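Local atomic coordinates of probable enoyl-CoA hydratase/isomerase (Pseudomonas aeruginosa PAO1, PDB entry 5WYD), a protein that probably acts as an enoyl-CoA hydratase/isomerase of the crotonase family and is implicated in synthesis of the diffusible signal factor. Residues C127-D132 against T158-W163; R230-A233 against P239-R242. The protein carries 1 engineered substitution. All coordinates share one frame; numbering follows the deposited sequence.

Contact 1 (C127-D132 against T158-W163)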
# COMPACT_ATOMS: atom_id res chain seq x y z
N CYS A 127 -7.53 -24.12 -7.60
CA CYS A 127 -7.38 -24.87 -6.38
C CYS A 127 -5.92 -25.24 -6.16
O CYS A 127 -5.40 -25.09 -5.06
CB CYS A 127 -8.22 -26.13 -6.44
SG CYS A 127 -7.80 -27.20 -5.08
N ALA A 128 -5.24 -25.67 -7.23
CA ALA A 128 -3.85 -26.05 -7.08
C ALA A 128 -3.02 -24.87 -6.62
O ALA A 128 -2.20 -25.00 -5.70
CB ALA A 128 -3.31 -26.57 -8.41
N LEU A 129 -3.28 -23.71 -7.20
CA LEU A 129 -2.54 -22.50 -6.86
C LEU A 129 -2.70 -22.16 -5.38
O LEU A 129 -1.74 -21.72 -4.74
CB LEU A 129 -3.04 -21.36 -7.73
CG LEU A 129 -2.79 -21.39 -9.25
CD1 LEU A 129 -3.45 -20.21 -9.97
CD2 LEU A 129 -1.31 -21.39 -9.50
N ALA A 130 -3.89 -22.40 -4.83
CA ALA A 130 -4.19 -22.13 -3.42
C ALA A 130 -3.28 -22.93 -2.50
O ALA A 130 -3.16 -22.59 -1.31
CB ALA A 130 -5.65 -22.43 -3.13
N CYS A 131 -2.83 -24.09 -2.97
CA CYS A 131 -1.87 -24.96 -2.31
C CYS A 131 -0.47 -24.35 -2.34
O CYS A 131 -0.09 -23.66 -3.29
CB CYS A 131 -1.83 -26.30 -3.00
SG CYS A 131 -3.45 -26.95 -3.20
N ASP A 132 0.31 -24.62 -1.29
CA ASP A 132 1.66 -24.07 -1.24
C ASP A 132 2.57 -24.66 -2.32
O ASP A 132 3.31 -23.92 -2.98
CB ASP A 132 2.30 -24.32 0.12
CG ASP A 132 1.51 -23.74 1.23
OD1 ASP A 132 0.92 -22.65 1.07
OD2 ASP A 132 1.52 -24.37 2.30
N THR A 158 -6.95 -14.84 -11.20
CA THR A 158 -6.37 -13.67 -11.86
C THR A 158 -5.15 -13.16 -11.12
O THR A 158 -4.26 -12.55 -11.71
CB THR A 158 -7.40 -12.55 -12.04
OG1 THR A 158 -8.00 -12.22 -10.78
CG2 THR A 158 -8.46 -12.93 -13.06
N GLN A 159 -5.17 -13.26 -9.79
CA GLN A 159 -4.02 -12.89 -8.98
C GLN A 159 -3.02 -14.04 -8.83
O GLN A 159 -1.81 -13.82 -8.90
CB GLN A 159 -4.52 -12.41 -7.61
CG GLN A 159 -5.67 -11.40 -7.70
CD GLN A 159 -5.37 -10.23 -8.63
OE1 GLN A 159 -4.27 -9.65 -8.64
NE2 GLN A 159 -6.35 -9.89 -9.44
N ALA A 160 -3.51 -15.25 -8.58
CA ALA A 160 -2.63 -16.36 -8.23
C ALA A 160 -1.69 -16.73 -9.37
O ALA A 160 -0.50 -16.96 -9.14
CB ALA A 160 -3.46 -17.56 -7.76
N LEU A 161 -2.21 -16.84 -10.60
CA LEU A 161 -1.37 -17.24 -11.72
C LEU A 161 -0.23 -16.26 -12.06
O LEU A 161 0.92 -16.72 -12.16
CB LEU A 161 -2.24 -17.46 -12.97
CG LEU A 161 -1.57 -18.01 -14.23
CD1 LEU A 161 -0.97 -19.35 -13.91
CD2 LEU A 161 -2.44 -18.10 -15.49
N PRO A 162 -0.44 -14.95 -12.19
CA PRO A 162 0.69 -14.05 -12.51
C PRO A 162 1.73 -14.03 -11.41
O PRO A 162 2.88 -13.66 -11.65
CB PRO A 162 0.04 -12.67 -12.66
CG PRO A 162 -1.20 -12.78 -11.85
CD PRO A 162 -1.68 -14.19 -11.97
N TRP A 163 1.28 -14.25 -10.17
CA TRP A 163 2.17 -14.29 -9.02
C TRP A 163 3.17 -15.42 -9.19
O TRP A 163 4.38 -15.20 -9.11
CB TRP A 163 1.35 -14.45 -7.72
CG TRP A 163 2.00 -14.12 -6.36
CD1 TRP A 163 2.43 -15.01 -5.40
CD2 TRP A 163 2.26 -12.82 -5.82
NE1 TRP A 163 2.94 -14.35 -4.31
CE2 TRP A 163 2.85 -13.00 -4.54
CE3 TRP A 163 2.08 -11.52 -6.29
CZ2 TRP A 163 3.24 -11.92 -3.74
CZ3 TRP A 163 2.47 -10.45 -5.48
CH2 TRP A 163 3.03 -10.66 -4.23
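Leu129 and Ala160 bring two helices of the crotonase fold together, their CA atoms 6.3 Å apart, the nearest approach of the two backbones. Segment 127-132 is the last turn of helix 123-130 and its exit toward strand 133-137 of the central sheet; segment 158-163 belongs to the start of helix 157-176. The second helix is kinked at Pro162, whose ring nitrogen has no hydrogen to give to the preceding turn.

Across this interface one leucine does almost all the touching. In Leu129, chi1 (-67°) sets CG beside the backbone N and opposite the carbonyl carbon, and chi2 (176°) then carries CD1 to Ala160. CD1 lies 3.5 Å from Ala160 CB, closer than ordinary van der Waals contact, and Leu129 CB follows at 3.8 Å from the same methyl. The small alanine thus lets the helices approach closely, with both the root and one branch of the leucine laid against it. Leu164, one turn further along helix 157-176, and Leu190 extend the apolar surroundings of Leu129.

Helix 157-176 also meets another copy of the protein: Thr158 OG1 is hydrogen-bonded to Glu241 OE2 of the second subunit, and Gln159 NE2 to the carbonyl of Leu225 there. Asp132, in the first segment, forms a salt bridge with Lys171 of the third subunit. Within the contact itself, Leu129 CD1 also lies 3.6 Å from the backbone N of Leu161, with Leu161 CB more loosely placed at 4.2 Å from that same CD1.

Contact 2 (R230-A233 against P239-R242)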
# COMPACT_ATOMS: atom_id res chain seq x y z
N ARG A 230 1.73 -10.83 -0.41
CA ARG A 230 0.43 -10.68 -1.05
C ARG A 230 -0.39 -9.59 -0.38
O ARG A 230 -1.14 -8.87 -1.03
CB ARG A 230 -0.38 -11.97 -1.02
CG ARG A 230 0.38 -13.17 -1.43
CD ARG A 230 -0.52 -14.37 -1.46
NE ARG A 230 0.23 -15.54 -1.85
CZ ARG A 230 -0.30 -16.73 -2.11
NH1 ARG A 230 -1.61 -16.89 -2.06
NH2 ARG A 230 0.47 -17.75 -2.43
N GLU A 231 -0.36 -9.55 0.95
CA GLU A 231 -1.07 -8.50 1.65
C GLU A 231 -0.39 -7.14 1.50
O GLU A 231 -1.07 -6.11 1.34
CB GLU A 231 -1.22 -8.91 3.11
CG GLU A 231 -2.16 -10.10 3.28
CD GLU A 231 -3.60 -9.77 2.97
OE1 GLU A 231 -4.44 -10.69 3.01
OE2 GLU A 231 -3.90 -8.59 2.67
N ARG A 232 0.94 -7.10 1.53
CA ARG A 232 1.66 -5.85 1.61
C ARG A 232 3.06 -6.00 1.00
O ARG A 232 3.54 -7.10 0.75
CB ARG A 232 1.77 -5.42 3.07
CG ARG A 232 2.22 -4.00 3.31
CD ARG A 232 1.96 -3.72 4.71
NE ARG A 232 2.59 -4.72 5.60
CZ ARG A 232 2.16 -5.02 6.82
NH1 ARG A 232 1.08 -4.48 7.25
NH2 ARG A 232 2.78 -5.87 7.61
N ALA A 233 3.72 -4.87 0.85
CA ALA A 233 5.06 -4.84 0.31
C ALA A 233 5.99 -5.67 1.19
O ALA A 233 5.86 -5.64 2.42
CB ALA A 233 5.53 -3.40 0.30
N PRO A 239 10.15 -5.84 10.21
CA PRO A 239 10.14 -5.71 11.67
C PRO A 239 9.34 -6.81 12.34
O PRO A 239 9.74 -7.32 13.40
CB PRO A 239 9.54 -4.31 11.90
CG PRO A 239 8.92 -3.91 10.62
CD PRO A 239 9.71 -4.59 9.56
N GLU A 240 8.22 -7.18 11.72
CA GLU A 240 7.43 -8.28 12.25
C GLU A 240 8.21 -9.59 12.21
O GLU A 240 8.13 -10.40 13.14
CB GLU A 240 6.14 -8.40 11.45
CG GLU A 240 5.21 -9.49 11.97
CD GLU A 240 3.83 -9.44 11.31
OE1 GLU A 240 3.60 -8.55 10.46
OE2 GLU A 240 2.98 -10.29 11.66
N GLU A 241 9.00 -9.81 11.15
CA GLU A 241 9.75 -11.06 11.10
C GLU A 241 10.62 -11.17 12.34
O GLU A 241 10.56 -12.17 13.06
CB GLU A 241 10.61 -11.13 9.83
CG GLU A 241 11.32 -12.49 9.56
CD GLU A 241 12.33 -12.42 8.42
OE1 GLU A 241 13.04 -11.42 8.36
OE2 GLU A 241 12.36 -13.32 7.54
N ARG A 242 11.29 -10.08 12.70
CA ARG A 242 12.12 -10.13 13.89
C ARG A 242 11.27 -10.38 15.13
O ARG A 242 11.66 -11.15 16.02
CB ARG A 242 12.93 -8.85 14.03
CG ARG A 242 13.64 -8.45 12.77
CD ARG A 242 14.52 -7.25 13.01
NE ARG A 242 14.92 -6.64 11.75
CZ ARG A 242 14.31 -5.59 11.22
NH1 ARG A 242 13.30 -5.04 11.85
NH2 ARG A 242 14.72 -5.10 10.06
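Arg232 presents the edge of its guanidinium to the carboxylate of Glu240, and the overlap between them is slight: 33 Å² is buried in all, counting both segments. NH2 of Arg232 stands 4.0 Å from OE1 of Glu240, a long salt bridge. The oxygen lies near the guanidinium plane, while the carboxylate itself is turned 56° from that plane. The two groups therefore meet through one nitrogen and one oxygen, without the side-by-side pairing of a bidentate bridge.

Both side chains leave with CG anti to the backbone N (chi1 -167° for Arg232, -177° for Glu240), and they differ further out. Arg232 bends at chi3, which turns its guanidinium away from the line of a straight chain, whereas Glu240 runs extended beyond CG. These long arms span a backbone gap of 12.3 Å between the CA atoms of Arg232 and Glu240. The bridge joins the loop leaving helix 228-231 to the first turn of helix 238-249, within the C-terminal helical part of the crotonase fold.

Neighbours in the same chain help to place the arginine: Trp237 makes a cation-pi contact with it, and Thr236 OG1 accepts a weak hydrogen bond from NE. On the acidic side, Glu240 OE2 has a long, weak ion pair with Arg244. The fourth subunit packs here too, its Thr236 against Arg232 and its Pro239 against Glu240.

At this separation the attraction is probably mainly electrostatic, complementing the charge of two partly exposed groups without fixing either one tightly; the aromatic ring and threonine hydroxyl give Arg232 further partners.

Contact 1 is a buried apolar contact between helices 123-130 and 157-176 near the chain centre, whereas contact 2 lies at the surface, about 22 Å from that centre, and relies on opposite charges. A leucine and an alanine suffice where the helix backbones are close; longer side chains are needed to bridge the more distant C-terminal elements. The two contacts share no helix, and their centres are about 20 Å apart, yet Trp163 CZ2 packs 3.8 Å from Arg230 N, linking their segments directly. Subunit assembly also relates them: Thr158 in 158-163 and Glu241 in 239-242 pair between different chains, and both contacts touch the third subunit.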